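Local structure of ATP-dependent DNA helicase PIF1 (Candida albicans, 7OTJ) at residues Phe22-Ala27 against Glu507-Leu512; Phe168-Phe171 against Ala175-Glu178; Val259-Val264 against Lys402-Lys407; Asn280-Gln285 against Met296-Phe301. The protein probably acts as a DNA-dependent ATPase and 5'-3' DNA helicase that unwinds G-quadruplex DNA and RNA-DNA hybrids and maintains genome stability. All blocks are in the same frame, centred on the assembly; numbering follows the deposited sequence.

Contact 1 of 4, residues Phe22-Ala27 against Glu507-Leu512. With ALF (tetrafluoroaluminate ion), chain F.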
# COMPACT_ATOMS: atom_id res chain seq x y z
N PHE A 22 6.48 -12.56 -14.35
CA PHE A 22 6.89 -11.76 -13.21
C PHE A 22 8.06 -10.89 -13.65
O PHE A 22 9.02 -11.40 -14.23
CB PHE A 22 7.29 -12.67 -12.04
CG PHE A 22 8.15 -12.01 -10.99
CD1 PHE A 22 7.68 -10.95 -10.24
CD2 PHE A 22 9.42 -12.50 -10.73
CE1 PHE A 22 8.47 -10.37 -9.26
CE2 PHE A 22 10.21 -11.93 -9.76
CZ PHE A 22 9.74 -10.87 -9.02
N TYR A 23 7.96 -9.59 -13.43
CA TYR A 23 9.08 -8.72 -13.74
C TYR A 23 9.52 -7.99 -12.47
O TYR A 23 8.69 -7.59 -11.65
CB TYR A 23 8.76 -7.75 -14.88
CG TYR A 23 7.79 -6.63 -14.60
CD1 TYR A 23 8.25 -5.37 -14.24
CD2 TYR A 23 6.42 -6.81 -14.76
CE1 TYR A 23 7.37 -4.33 -14.01
CE2 TYR A 23 5.53 -5.77 -14.54
CZ TYR A 23 6.01 -4.53 -14.16
OH TYR A 23 5.14 -3.49 -13.94
N THR A 24 10.84 -7.91 -12.30
CA THR A 24 11.41 -7.45 -11.04
C THR A 24 12.51 -6.41 -11.27
O THR A 24 12.77 -6.00 -12.40
CB THR A 24 11.95 -8.65 -10.27
OG1 THR A 24 12.16 -8.29 -8.89
CG2 THR A 24 13.25 -9.16 -10.88
N GLY A 25 13.16 -6.01 -10.19
CA GLY A 25 14.20 -4.99 -10.23
C GLY A 25 14.27 -4.29 -8.90
O GLY A 25 13.34 -4.32 -8.09
N SER A 26 15.39 -3.59 -8.68
CA SER A 26 15.64 -2.94 -7.40
C SER A 26 14.59 -1.85 -7.15
O SER A 26 13.79 -1.51 -8.01
CB SER A 26 17.03 -2.31 -7.36
OG SER A 26 18.08 -3.26 -7.44
N ALA A 27 14.62 -1.31 -5.93
CA ALA A 27 13.71 -0.23 -5.57
C ALA A 27 13.88 0.96 -6.51
O ALA A 27 15.00 1.38 -6.80
CB ALA A 27 13.98 0.20 -4.13
N GLU A 507 19.00 -17.04 -2.81
CA GLU A 507 19.12 -18.17 -3.73
C GLU A 507 18.18 -18.04 -4.92
O GLU A 507 18.51 -18.51 -6.02
CB GLU A 507 18.88 -19.49 -2.99
CG GLU A 507 17.45 -19.72 -2.53
CD GLU A 507 17.27 -21.05 -1.82
OE1 GLU A 507 18.30 -21.71 -1.54
OE2 GLU A 507 16.12 -21.43 -1.54
N PHE A 508 17.01 -17.43 -4.72
CA PHE A 508 16.10 -17.16 -5.84
C PHE A 508 16.79 -16.33 -6.91
O PHE A 508 16.82 -16.73 -8.08
CB PHE A 508 14.84 -16.46 -5.32
CG PHE A 508 13.92 -15.97 -6.41
CD1 PHE A 508 13.01 -16.84 -7.02
CD2 PHE A 508 13.93 -14.64 -6.82
CE1 PHE A 508 12.16 -16.38 -8.01
CE2 PHE A 508 13.08 -14.19 -7.82
CZ PHE A 508 12.19 -15.07 -8.41
N TYR A 509 17.35 -15.18 -6.53
CA TYR A 509 17.93 -14.29 -7.54
C TYR A 509 19.23 -14.83 -8.11
O TYR A 509 19.58 -14.47 -9.24
CB TYR A 509 18.15 -12.89 -6.96
CG TYR A 509 16.88 -12.06 -6.88
CD1 TYR A 509 16.24 -11.64 -8.04
CD2 TYR A 509 16.34 -11.70 -5.65
CE1 TYR A 509 15.07 -10.89 -7.97
CE2 TYR A 509 15.17 -10.95 -5.58
CZ TYR A 509 14.55 -10.55 -6.75
OH TYR A 509 13.39 -9.80 -6.69
N LYS A 510 19.94 -15.69 -7.38
CA LYS A 510 21.15 -16.27 -7.96
C LYS A 510 20.82 -17.36 -8.97
O LYS A 510 21.59 -17.58 -9.91
CB LYS A 510 22.08 -16.80 -6.85
CG LYS A 510 21.67 -18.13 -6.24
CD LYS A 510 22.74 -18.67 -5.29
CE LYS A 510 22.28 -19.94 -4.59
NZ LYS A 510 21.87 -21.02 -5.54
N ASN A 511 19.68 -18.05 -8.80
CA ASN A 511 19.24 -19.02 -9.79
C ASN A 511 18.81 -18.37 -11.10
O ASN A 511 18.71 -19.06 -12.12
CB ASN A 511 18.09 -19.86 -9.25
CG ASN A 511 18.57 -21.13 -8.59
OD1 ASN A 511 18.84 -22.13 -9.27
ND2 ASN A 511 18.71 -21.10 -7.28
N LEU A 512 18.55 -17.06 -11.09
CA LEU A 512 18.18 -16.33 -12.31
C LEU A 512 19.43 -16.07 -13.15
O LEU A 512 19.91 -14.94 -13.30
CB LEU A 512 17.47 -15.04 -11.95
CG LEU A 512 15.94 -15.06 -11.95
CD1 LEU A 512 15.40 -16.20 -11.10
CD2 LEU A 512 15.41 -13.72 -11.47
AL ALF F . 9.46 0.24 -5.19
F1 ALF F . 7.89 -0.47 -5.64
F2 ALF F . 11.03 0.98 -4.74
F3 ALF F . 10.26 -1.21 -5.86
F4 ALF F . 8.68 1.74 -4.59
O HOH W 1 8.95 -0.98 -3.17

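Contact 2 of 4, residues Phe168-Phe171 against Ala175-Glu178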
# COMPACT_ATOMS: atom_id res chain seq x y z
N PHE A 168 6.53 -18.32 3.72
CA PHE A 168 6.38 -19.04 2.46
C PHE A 168 6.31 -18.01 1.34
O PHE A 168 5.25 -17.41 1.11
CB PHE A 168 5.14 -19.94 2.50
CG PHE A 168 5.10 -20.96 1.42
CD1 PHE A 168 6.11 -21.91 1.30
CD2 PHE A 168 4.05 -20.99 0.52
CE1 PHE A 168 6.07 -22.86 0.29
CE2 PHE A 168 4.00 -21.94 -0.48
CZ PHE A 168 5.01 -22.87 -0.60
N PHE A 169 7.44 -17.77 0.68
CA PHE A 169 7.47 -16.74 -0.35
C PHE A 169 6.62 -17.14 -1.56
O PHE A 169 6.32 -18.31 -1.79
CB PHE A 169 8.91 -16.47 -0.80
CG PHE A 169 9.74 -15.75 0.23
CD1 PHE A 169 10.53 -16.45 1.12
CD2 PHE A 169 9.73 -14.36 0.30
CE1 PHE A 169 11.29 -15.79 2.07
CE2 PHE A 169 10.50 -13.69 1.25
CZ PHE A 169 11.28 -14.41 2.13
N ALA A 170 6.26 -16.13 -2.36
CA ALA A 170 5.37 -16.37 -3.49
C ALA A 170 6.04 -17.28 -4.52
O ALA A 170 5.38 -18.14 -5.11
CB ALA A 170 4.96 -15.05 -4.13
N PHE A 171 7.35 -17.10 -4.74
CA PHE A 171 8.07 -17.88 -5.74
C PHE A 171 8.24 -19.35 -5.36
O PHE A 171 8.77 -20.12 -6.17
CB PHE A 171 9.44 -17.26 -6.02
CG PHE A 171 10.31 -17.07 -4.80
CD1 PHE A 171 11.03 -18.13 -4.26
CD2 PHE A 171 10.45 -15.82 -4.22
CE1 PHE A 171 11.84 -17.95 -3.15
CE2 PHE A 171 11.26 -15.63 -3.12
CZ PHE A 171 11.96 -16.69 -2.58
N ALA A 175 1.54 -22.63 -7.32
CA ALA A 175 0.86 -21.71 -8.22
C ALA A 175 1.86 -20.91 -9.03
O ALA A 175 1.75 -20.81 -10.26
CB ALA A 175 -0.06 -20.78 -7.43
N TRP A 176 2.86 -20.33 -8.36
CA TRP A 176 3.88 -19.54 -9.04
C TRP A 176 4.58 -20.36 -10.12
O TRP A 176 4.74 -19.90 -11.26
CB TRP A 176 4.89 -19.03 -8.02
CG TRP A 176 5.96 -18.15 -8.58
CD1 TRP A 176 7.11 -18.55 -9.20
CD2 TRP A 176 5.99 -16.72 -8.53
NE1 TRP A 176 7.85 -17.45 -9.56
CE2 TRP A 176 7.19 -16.31 -9.16
CE3 TRP A 176 5.13 -15.75 -8.03
CZ2 TRP A 176 7.53 -14.98 -9.29
CZ3 TRP A 176 5.48 -14.42 -8.16
CH2 TRP A 176 6.67 -14.05 -8.79
N LYS A 177 4.99 -21.58 -9.79
CA LYS A 177 5.84 -22.34 -10.70
C LYS A 177 5.10 -22.78 -11.95
O LYS A 177 5.72 -22.90 -13.02
CB LYS A 177 6.43 -23.55 -9.96
CG LYS A 177 7.20 -23.17 -8.72
CD LYS A 177 7.82 -24.37 -8.03
CE LYS A 177 8.55 -23.96 -6.76
NZ LYS A 177 9.11 -25.13 -6.04
N GLU A 178 3.80 -23.03 -11.86
CA GLU A 178 3.05 -23.46 -13.03
C GLU A 178 2.48 -22.29 -13.83
O GLU A 178 2.11 -22.49 -14.99
CB GLU A 178 1.92 -24.42 -12.62
CG GLU A 178 0.71 -23.74 -12.04
CD GLU A 178 -0.44 -24.69 -11.83
OE1 GLU A 178 -0.28 -25.90 -12.11
OE2 GLU A 178 -1.51 -24.23 -11.39

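Contact 3 of 4, residues Val259-Val264 against Lys402-Lys407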
# COMPACT_ATOMS: atom_id res chain seq x y z
N VAL A 259 -9.04 19.42 18.57
CA VAL A 259 -10.41 18.99 18.33
C VAL A 259 -10.44 17.46 18.30
O VAL A 259 -9.60 16.82 17.65
CB VAL A 259 -10.94 19.58 17.01
CG1 VAL A 259 -12.36 19.11 16.74
CG2 VAL A 259 -10.85 21.09 17.02
N VAL A 260 -11.42 16.88 18.98
CA VAL A 260 -11.53 15.44 19.14
C VAL A 260 -12.81 14.98 18.46
O VAL A 260 -13.91 15.41 18.85
CB VAL A 260 -11.51 15.01 20.61
CG1 VAL A 260 -11.68 13.50 20.73
CG2 VAL A 260 -10.22 15.46 21.29
N TYR A 261 -12.68 14.12 17.47
CA TYR A 261 -13.81 13.57 16.73
C TYR A 261 -13.94 12.10 17.09
O TYR A 261 -13.13 11.28 16.65
CB TYR A 261 -13.63 13.74 15.23
CG TYR A 261 -13.79 15.14 14.71
CD1 TYR A 261 -15.03 15.76 14.71
CD2 TYR A 261 -12.71 15.84 14.19
CE1 TYR A 261 -15.19 17.04 14.22
CE2 TYR A 261 -12.86 17.12 13.69
CZ TYR A 261 -14.11 17.71 13.71
OH TYR A 261 -14.27 18.99 13.22
N ASN A 262 -14.95 11.76 17.88
CA ASN A 262 -15.23 10.38 18.20
C ASN A 262 -16.09 9.75 17.11
O ASN A 262 -17.00 10.40 16.57
CB ASN A 262 -15.93 10.27 19.56
CG ASN A 262 -15.03 10.69 20.71
OD1 ASN A 262 -13.85 10.36 20.74
ND2 ASN A 262 -15.60 11.44 21.65
N SER A 263 -15.79 8.50 16.79
CA SER A 263 -16.56 7.79 15.78
C SER A 263 -17.85 7.24 16.37
O SER A 263 -17.92 6.88 17.54
CB SER A 263 -15.74 6.62 15.20
OG SER A 263 -15.53 5.62 16.19
N VAL A 264 -18.87 7.17 15.53
CA VAL A 264 -20.14 6.54 15.89
C VAL A 264 -20.08 5.10 15.42
O VAL A 264 -20.05 4.83 14.21
CB VAL A 264 -21.33 7.28 15.28
CG1 VAL A 264 -22.63 6.61 15.70
CG2 VAL A 264 -21.32 8.75 15.68
N LYS A 402 -19.02 20.34 13.51
CA LYS A 402 -17.96 21.03 12.79
C LYS A 402 -17.20 20.09 11.86
O LYS A 402 -16.77 19.01 12.29
CB LYS A 402 -16.97 21.68 13.76
CG LYS A 402 -17.42 23.01 14.32
CD LYS A 402 -16.50 23.45 15.45
CE LYS A 402 -16.83 24.85 15.93
NZ LYS A 402 -16.45 25.90 14.95
N TYR A 403 -17.00 20.52 10.57
CA TYR A 403 -16.19 19.68 9.70
C TYR A 403 -14.79 20.26 9.52
O TYR A 403 -14.60 21.48 9.54
CB TYR A 403 -16.85 19.53 8.32
CG TYR A 403 -18.14 18.74 8.33
CD1 TYR A 403 -18.59 18.11 9.48
CD2 TYR A 403 -18.89 18.60 7.17
CE1 TYR A 403 -19.77 17.39 9.49
CE2 TYR A 403 -20.06 17.88 7.16
CZ TYR A 403 -20.50 17.27 8.32
OH TYR A 403 -21.67 16.55 8.30
N PRO A 404 -13.78 19.40 9.37
CA PRO A 404 -12.43 19.88 9.06
C PRO A 404 -12.35 20.50 7.67
O PRO A 404 -12.94 20.00 6.72
CB PRO A 404 -11.56 18.62 9.16
CG PRO A 404 -12.36 17.67 9.98
CD PRO A 404 -13.79 17.95 9.65
N LEU A 405 -11.58 21.58 7.57
CA LEU A 405 -11.25 22.20 6.30
C LEU A 405 -9.82 21.80 5.95
O LEU A 405 -8.88 22.18 6.66
CB LEU A 405 -11.39 23.72 6.38
CG LEU A 405 -11.14 24.48 5.08
CD1 LEU A 405 -12.12 24.01 4.01
CD2 LEU A 405 -11.26 25.97 5.31
N VAL A 406 -9.65 21.04 4.87
CA VAL A 406 -8.38 20.40 4.56
C VAL A 406 -7.97 20.76 3.13
O VAL A 406 -8.78 20.67 2.20
CB VAL A 406 -8.45 18.88 4.73
CG1 VAL A 406 -7.09 18.25 4.49
CG2 VAL A 406 -8.95 18.52 6.13
N LYS A 407 -6.71 21.15 2.97
CA LYS A 407 -6.12 21.46 1.67
C LYS A 407 -5.25 20.29 1.24
O LYS A 407 -4.27 19.96 1.92
CB LYS A 407 -5.29 22.74 1.75
CG LYS A 407 -4.50 23.06 0.49
CD LYS A 407 -3.36 24.03 0.77
CE LYS A 407 -2.30 23.40 1.68
NZ LYS A 407 -1.72 22.14 1.11

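Contact 4 of 4, residues Asn280-Gln285 against Met296-Phe301. With nucleotides of chain C.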
# COMPACT_ATOMS: atom_id res chain seq x y z
N ASN A 280 -9.87 -3.26 13.47
CA ASN A 280 -9.10 -3.31 12.24
C ASN A 280 -9.62 -2.36 11.17
O ASN A 280 -9.10 -2.37 10.04
CB ASN A 280 -9.07 -4.74 11.70
CG ASN A 280 -8.21 -5.65 12.53
OD1 ASN A 280 -7.23 -5.21 13.14
ND2 ASN A 280 -8.55 -6.93 12.56
N PHE A 281 -10.60 -1.51 11.49
CA PHE A 281 -11.03 -0.48 10.55
C PHE A 281 -9.95 0.58 10.43
O PHE A 281 -9.40 1.05 11.43
CB PHE A 281 -12.34 0.16 11.01
CG PHE A 281 -13.57 -0.60 10.63
CD1 PHE A 281 -13.51 -1.96 10.38
CD2 PHE A 281 -14.79 0.05 10.52
CE1 PHE A 281 -14.65 -2.67 10.03
CE2 PHE A 281 -15.94 -0.66 10.17
CZ PHE A 281 -15.86 -2.01 9.93
N LEU A 282 -9.65 0.99 9.19
CA LEU A 282 -8.66 2.04 8.96
C LEU A 282 -9.13 3.36 9.54
O LEU A 282 -8.33 4.11 10.13
CB LEU A 282 -8.38 2.18 7.47
CG LEU A 282 -7.37 3.26 7.06
CD1 LEU A 282 -6.02 3.04 7.74
CD2 LEU A 282 -7.20 3.30 5.54
N ALA A 283 -10.41 3.69 9.38
CA ALA A 283 -10.95 4.89 9.98
C ALA A 283 -10.77 4.82 11.49
O ALA A 283 -11.14 3.81 12.11
CB ALA A 283 -12.43 5.04 9.63
N PRO A 284 -10.24 5.86 12.13
CA PRO A 284 -9.91 5.77 13.55
C PRO A 284 -11.12 5.97 14.45
O PRO A 284 -12.03 6.74 14.15
CB PRO A 284 -8.89 6.90 13.74
CG PRO A 284 -9.29 7.91 12.73
CD PRO A 284 -9.76 7.12 11.53
N GLN A 285 -11.10 5.26 15.58
CA GLN A 285 -12.15 5.44 16.57
C GLN A 285 -12.11 6.85 17.15
O GLN A 285 -13.16 7.47 17.36
CB GLN A 285 -12.03 4.39 17.66
CG GLN A 285 -13.23 4.36 18.59
CD GLN A 285 -12.97 3.53 19.82
OE1 GLN A 285 -11.83 3.35 20.23
NE2 GLN A 285 -14.04 3.01 20.42
N MET A 296 -3.97 12.45 6.06
CA MET A 296 -4.05 11.67 4.83
C MET A 296 -5.48 11.24 4.60
O MET A 296 -6.12 10.67 5.50
CB MET A 296 -3.13 10.44 4.90
CG MET A 296 -3.49 9.36 3.90
SD MET A 296 -2.33 7.98 3.90
CE MET A 296 -3.44 6.60 3.67
N CYS A 297 -5.99 11.50 3.40
CA CYS A 297 -7.31 11.03 3.03
C CYS A 297 -7.31 9.51 2.88
O CYS A 297 -6.36 8.93 2.33
CB CYS A 297 -7.75 11.69 1.72
SG CYS A 297 -9.37 11.19 1.15
N ILE A 298 -8.36 8.86 3.36
CA ILE A 298 -8.40 7.40 3.31
C ILE A 298 -9.61 6.89 2.52
O ILE A 298 -10.00 5.73 2.67
CB ILE A 298 -8.37 6.79 4.73
CG1 ILE A 298 -9.62 7.20 5.51
CG2 ILE A 298 -7.11 7.21 5.46
CD1 ILE A 298 -9.72 6.59 6.89
N LYS A 299 -10.19 7.72 1.66
CA LYS A 299 -11.26 7.30 0.77
C LYS A 299 -11.05 7.93 -0.60
O LYS A 299 -10.56 9.06 -0.70
CB LYS A 299 -12.64 7.70 1.32
CG LYS A 299 -13.81 7.27 0.43
CD LYS A 299 -15.14 7.42 1.13
CE LYS A 299 -15.31 6.40 2.26
NZ LYS A 299 -15.42 4.98 1.79
N ASN A 300 -11.41 7.19 -1.65
CA ASN A 300 -11.35 7.69 -3.02
C ASN A 300 -12.62 8.48 -3.30
O ASN A 300 -13.65 7.93 -3.68
CB ASN A 300 -11.18 6.55 -4.01
CG ASN A 300 -9.91 5.76 -3.78
OD1 ASN A 300 -8.87 6.03 -4.38
ND2 ASN A 300 -9.98 4.76 -2.90
N PHE A 301 -12.57 9.80 -3.08
CA PHE A 301 -13.73 10.63 -3.38
C PHE A 301 -13.79 10.97 -4.87
O PHE A 301 -14.75 10.63 -5.56
CB PHE A 301 -13.69 11.91 -2.55
CG PHE A 301 -14.03 11.70 -1.11
CD1 PHE A 301 -15.32 11.37 -0.73
CD2 PHE A 301 -13.06 11.86 -0.13
CE1 PHE A 301 -15.63 11.18 0.60
CE2 PHE A 301 -13.37 11.68 1.20
CZ PHE A 301 -14.66 11.34 1.56
P DT C 5 -7.91 -5.39 3.13
OP1 DT C 5 -8.48 -5.01 1.81
OP2 DT C 5 -7.59 -4.34 4.12
O5' DT C 5 -8.91 -6.47 3.75
C5' DT C 5 -9.50 -7.46 2.91
C4' DT C 5 -10.98 -7.61 3.19
O4' DT C 5 -11.17 -8.27 4.47
C3' DT C 5 -11.76 -6.30 3.27
O3' DT C 5 -13.05 -6.46 2.68
C2' DT C 5 -11.85 -6.03 4.78
C1' DT C 5 -11.86 -7.44 5.37
N1 DT C 5 -11.18 -7.53 6.69
C2 DT C 5 -11.87 -8.04 7.77
O2 DT C 5 -13.02 -8.42 7.71
N3 DT C 5 -11.14 -8.10 8.93
C4 DT C 5 -9.83 -7.70 9.11
O4 DT C 5 -9.27 -7.79 10.20
C5 DT C 5 -9.17 -7.18 7.94
C7 DT C 5 -7.75 -6.72 8.02
C6 DT C 5 -9.87 -7.13 6.80

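Contact 1 of 4, residues Phe22-Ala27 against Glu507-Leu512
Y509 and T24 point at each other across the contact and meet through their hydroxyls. Y509 OH donates to T24 OG1 over 2.9 Å, and OG1 lies in the plane of the tyrosine ring, at its edge. OG1 stands anti to the T24 backbone N (chi1 -163°), which turns it to the helix. CG2 of T24 touches the same edge, 3.8 Å from Y509 CE1. Both hydroxyls have a second partner: T24 OG1 bonds to G143 O, and Y509 OH to F145 N. This double grip fixes the tyrosine tip.

F508 meets the strand beside it. Its CZ lies 3.9 Å from F22 CE2. F22 CE2 is at the edge of the F508 ring, while F508 CZ lies obliquely to the F22 ring. Within the helix, F508 CD2 sits over the centre of one face of the Y509 ring.

The axis of 507-511 passes that of strand residues 22-25 at -105°, 12.2 Å away at closest approach. Long aromatic side chains span this gap. Just beyond the strand, S26 touches ADP and A27 lines the tetrafluoroaluminate pocket. A strand running into such a loop is typical of the Walker A motif (P-loop) of RecA-like helicase domains.

Contact 2 of 4, residues Phe168-Phe171 against Ala175-Glu178
W176 lays its indole against the backbone of A170 and F171. Its CB is 3.1 Å from A170 O, which also bonds to S173 OG. Its CG is anti to the backbone N (chi1 -177°), and this carries the ring from the helix to the preceding loop. W176 CG lies 3.5 Å from both A170 O and F171 CA. F171 CA stands over the face of the five-membered ring, 3.5 Å from its centroid and 9° off the normal, a clear CH-pi contact. CD1 also faces F171 O. NE1 and CE2 meet the F171 side chain, with F171 CB 3.9 Å from NE1. On the six-membered ring, W176 CE3 lies 3.8 Å from A170 O and also packs near A170 CB. CZ3 touches the same methyl group. At the tip, CH2 reaches the ring of F22, which meets the indole edge-to-face. F171 turns its own ring away from W176, and F169 CB covers part of one face of it.

K177 adds a looser edge. Its extended chain brings CE to 3.9 Å from F171 O. No hydrogen bond joins the two segments, so the contact rests on packing.

W176 is held at its backbone too, since its N bonds to S173 OG. The indole fills the space between the 3-10 segment at 170-171, L117 of helix 114-128 and strand 21-25. Helix 174-179 then leads into strand 182-186, the neighbour of strand 21-25 in the parallel sheet.

Contact 3 of 4, residues Val259-Val264 against Lys402-Lys407
Y261 OH donates a 2.7 Å hydrogen bond to K402 O, and this bond is the centre of the contact. The hydroxyl comes from above the carbonyl plane, 63° out of it, with a C=O...donor angle of 117°. It therefore does not use a lone-pair direction. K402 O still lies near the plane of the tyrosine ring, at its edge.

The tight part continues onto P404, whose ring faces the end of the phenol. Its CG is 3.8 Å from Y261 CE2, and its CD is 3.7 Å from Y261 OH. Within its own strand, V259 CG1 sits over one face of the Y261 ring, toward the rim. Outside the two segments, F316 and F442 pack round the same tyrosine and P404. The phenol is buried, and its hydroxyl is satisfied by the K402 carbonyl.

The K402 side chain is the loose part. Its CB lies 3.8 Å from Y261 OH, but the rest of the chain leads away and bends at its end (chi4 -71°), where NZ bonds to F316 O.

Y261 reaches from strand 259-267 to the lead-in of strand 404-409. These two strands are not partners in the sheet. Strand 259-267 pairs with 286-289 and 435-446. Strand 404-409 pairs with 310-316 and 416-420. All belong to one antiparallel sheet.

Contact 4 of 4, residues Asn280-Gln285 against Met296-Phe301
L282 and I298 join two parts of the 2B domain, an SH3-like element of Pif1 helicases: the loop after helix 273-279 and the residue following strand 294-297. L282 points CD2 at the CB and CG2 side of I298. L282 CD2 is 3.8 Å from I298 CB and nearly as close to I298 CG2. L282 CG also touches I298 CD1, at 4.1 Å.

I298 sends its longer branch into the loop. With chi1 at 64°, CG1 lies between the backbone N and the carbonyl carbon. I298 CD1 then rests on the backbone of A283, 3.7 Å from A283 CA. The A283 methyl is a little farther, with A283 CB 4.2 Å from I298 CD1. L282 is exposed, whereas A283 and I298 are buried. The contact is wholly apolar, and no hydrogen bond joins the two segments. Polar holds lie beside it: A283 O bonds to R439, and P284 O to Q441. The indole of W426, on strand 424-429, also touches the A283 side chain.

At the start of the loop, N280 faces the DNA. Its ND2 lies 2.6 Å from O4 of DT5 of chain C, a weak hydrogen bond with an N-H...acceptor angle of 123°. It reaches the base, not the phosphate. Both segments belong to the 2B domain, of the SH3 clan, and its loop also carries N280 to the bound DNA.

How the contacts relate
The four contacts form two pairs on opposite sides of the chain's centre. Contacts 1 and 2 have centres 13 Å apart and share an aromatic cluster beside the parallel sheet of strand 21-25: F22 packs on W176, and F508 on F171. Contact 1 carries the P-loop residues at ADP and tetrafluoroaluminate. In contact 2, the W176 side chain is about 14 Å from the tetrafluoroaluminate. Contacts 3 and 4, also 13 Å apart between centres, both reach the same antiparallel sheet. S263 N and Q285 O, 2.9 Å apart, probably bond between them. Contact 4 touches the DNA. Its centre is 34 Å from that of contact 1, with about 19 Å between their nearest atoms.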